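Local atomic coordinates of N-acetylglucosamine-6-phosphate deacetylase (Thermotoga maritima, PDB entry 1O12), a protein that probably removes the acetyl group from N-acetylglucosamine 6-phosphate by hydrolysis, as a metal-dependent member of the amidohydrolase superfamily. Residues Leu236-Asp241 and Lys251-Val256. Sequence-based numbering, arbitrary orientation.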
loop_
_atom_site.group_PDB
_atom_site.type_symbol
_atom_site.label_atom_id
_atom_site.label_comp_id
_atom_site.label_asym_id
_atom_site.label_seq_id
_atom_site.Cartn_x
_atom_site.Cartn_y
_atom_site.Cartn_z
ATOM N N LEU A 236 -3.629 -9.548 8.001
ATOM C CA LEU A 236 -4.262 -8.385 8.589
ATOM C C LEU A 236 -5.725 -8.639 8.826
ATOM O O LEU A 236 -6.428 -9.116 7.931
ATOM C CB LEU A 236 -4.136 -7.169 7.668
ATOM C CG LEU A 236 -2.789 -6.862 7.004
ATOM C CD1 LEU A 236 -2.902 -5.620 6.138
ATOM C CD2 LEU A 236 -1.741 -6.669 8.088
ATOM N N GLU A 237 -6.217 -8.342 10.022
ATOM C CA GLU A 237 -7.631 -8.553 10.197
ATOM C C GLU A 237 -8.331 -7.250 9.771
ATOM O O GLU A 237 -7.820 -6.170 9.989
ATOM C CB GLU A 237 -7.959 -9.032 11.636
ATOM C CG GLU A 237 -7.957 -8.035 12.742
ATOM C CD GLU A 237 -8.267 -8.663 14.112
ATOM O OE1 GLU A 237 -8.657 -7.901 15.013
ATOM O OE2 GLU A 237 -8.112 -9.896 14.309
ATOM N N LEU A 238 -9.474 -7.373 9.111
ATOM C CA LEU A 238 -10.212 -6.219 8.632
ATOM C C LEU A 238 -11.689 -6.221 9.061
ATOM O O LEU A 238 -12.369 -7.233 8.947
ATOM C CB LEU A 238 -10.185 -6.184 7.106
ATOM C CG LEU A 238 -8.952 -6.309 6.222
ATOM C CD1 LEU A 238 -9.429 -6.082 4.771
ATOM C CD2 LEU A 238 -7.855 -5.295 6.604
ATOM N N ILE A 239 -12.188 -5.092 9.542
ATOM C CA ILE A 239 -13.598 -5.006 9.915
ATOM C C ILE A 239 -14.343 -4.433 8.705
ATOM O O ILE A 239 -14.255 -3.236 8.459
ATOM C CB ILE A 239 -13.801 -4.077 11.127
ATOM C CG1 ILE A 239 -13.071 -4.643 12.346
ATOM C CG2 ILE A 239 -15.304 -3.894 11.411
ATOM C CD1 ILE A 239 -12.841 -3.615 13.443
ATOM N N CYS A 240 -15.071 -5.263 7.954
ATOM C CA CYS A 240 -15.759 -4.774 6.766
ATOM C C CYS A 240 -17.147 -4.214 6.912
ATOM O O CYS A 240 -18.078 -4.693 6.277
ATOM C CB CYS A 240 -15.795 -5.842 5.705
ATOM S SG CYS A 240 -14.180 -6.165 5.142
ATOM N N ASP A 241 -17.260 -3.165 7.707
ATOM C CA ASP A 241 -18.529 -2.535 7.970
ATOM C C ASP A 241 -18.702 -1.222 7.232
ATOM O O ASP A 241 -19.718 -0.551 7.395
ATOM C CB ASP A 241 -18.700 -2.298 9.470
ATOM C CG ASP A 241 -17.592 -1.460 10.060
ATOM O OD1 ASP A 241 -17.623 -1.271 11.295
ATOM O OD2 ASP A 241 -16.699 -0.989 9.319
ATOM N N LYS A 251 -10.603 -2.123 -0.687
ATOM C CA LYS A 251 -10.182 -2.461 -2.040
ATOM C C LYS A 251 -8.666 -2.375 -2.172
ATOM O O LYS A 251 -8.060 -3.189 -2.856
ATOM C CB LYS A 251 -10.832 -1.538 -3.051
ATOM C CG LYS A 251 -11.198 -2.229 -4.352
ATOM C CD LYS A 251 -12.168 -1.363 -5.190
ATOM C CE LYS A 251 -13.458 -1.044 -4.406
ATOM N NZ LYS A 251 -14.433 -0.170 -5.148
ATOM N N LEU A 252 -8.067 -1.391 -1.510
ATOM C CA LEU A 252 -6.617 -1.210 -1.525
ATOM C C LEU A 252 -5.909 -2.338 -0.754
ATOM O O LEU A 252 -4.979 -2.966 -1.266
ATOM C CB LEU A 252 -6.243 0.150 -0.921
ATOM C CG LEU A 252 -4.742 0.461 -0.790
ATOM C CD1 LEU A 252 -4.010 0.166 -2.133
ATOM C CD2 LEU A 252 -4.562 1.922 -0.345
ATOM N N VAL A 253 -6.344 -2.609 0.465
ATOM C CA VAL A 253 -5.707 -3.680 1.226
ATOM C C VAL A 253 -5.826 -4.997 0.449
ATOM O O VAL A 253 -4.873 -5.793 0.374
ATOM C CB VAL A 253 -6.328 -3.849 2.613
ATOM C CG1 VAL A 253 -5.700 -5.045 3.298
ATOM C CG2 VAL A 253 -6.112 -2.597 3.425
ATOM N N TYR A 254 -6.985 -5.220 -0.157
ATOM C CA TYR A 254 -7.167 -6.446 -0.923
ATOM C C TYR A 254 -6.150 -6.495 -2.071
ATOM O O TYR A 254 -5.467 -7.509 -2.270
ATOM C CB TYR A 254 -8.584 -6.524 -1.455
ATOM C CG TYR A 254 -8.774 -7.596 -2.488
ATOM C CD1 TYR A 254 -8.496 -8.937 -2.196
ATOM C CD2 TYR A 254 -9.264 -7.277 -3.762
ATOM C CE1 TYR A 254 -8.704 -9.933 -3.140
ATOM C CE2 TYR A 254 -9.477 -8.261 -4.711
ATOM C CZ TYR A 254 -9.201 -9.586 -4.400
ATOM O OH TYR A 254 -9.468 -10.560 -5.340
ATOM N N LYS A 255 -6.028 -5.388 -2.794
ATOM C CA LYS A 255 -5.081 -5.280 -3.894
ATOM C C LYS A 255 -3.633 -5.628 -3.480
ATOM O O LYS A 255 -2.931 -6.356 -4.188
ATOM C CB LYS A 255 -5.132 -3.876 -4.448
ATOM C CG LYS A 255 -4.187 -3.642 -5.594
ATOM C CD LYS A 255 -4.209 -2.175 -5.977
ATOM C CE LYS A 255 -3.336 -1.915 -7.185
ATOM N NZ LYS A 255 -3.940 -2.587 -8.349
ATOM N N VAL A 256 -3.203 -5.120 -2.329
ATOM C CA VAL A 256 -1.853 -5.354 -1.826
ATOM C C VAL A 256 -1.630 -6.704 -1.155
ATOM O O VAL A 256 -0.641 -7.375 -1.419
ATOM C CB VAL A 256 -1.468 -4.285 -0.790
ATOM C CG1 VAL A 256 -0.041 -4.502 -0.327
ATOM C CG2 VAL A 256 -1.672 -2.893 -1.378
#
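Val253 projects from helix 247-257 onto Leu236 and Leu238 of strand 235-239, packing the helix of a beta-alpha-beta unit against its first strand. The unit, which runs on into strand 262-265, belongs to the TIM-barrel-like fold of the amidohydrolases.

Apolar contact between methyl groups carries the interface. Val253 presents one methyl, CG1, to both leucines; a chi1 of 175° turns it opposite the backbone nitrogen. CG1 lies 4.0 Å from Leu236 CD1 and 4.0 Å from Leu238 CD2. The two leucines, two residues apart, point to the same face of the strand, so the valine methyl is shared between them. Leu238 and Val253 run past one another in opposite directions, while Leu236 meets Val253 at a slant. Ile262 of the next strand also touches both Leu238 and Val253, extending the buried apolar layer beyond this pair of segments.

Polar links serve the strand from other directions. Leu236 and Leu238 each pair through backbone hydrogen bonds with Val263 of the neighbouring parallel strand. Glu237, which takes no part in the packing, makes a salt bridge to Arg206 and hydrogen bonds to His61 and to the backbone N of His209, an iron ligand. At Leu238 the other methyl, CD1, also approaches the valine, lying 4.1 Å from Val253 CG1.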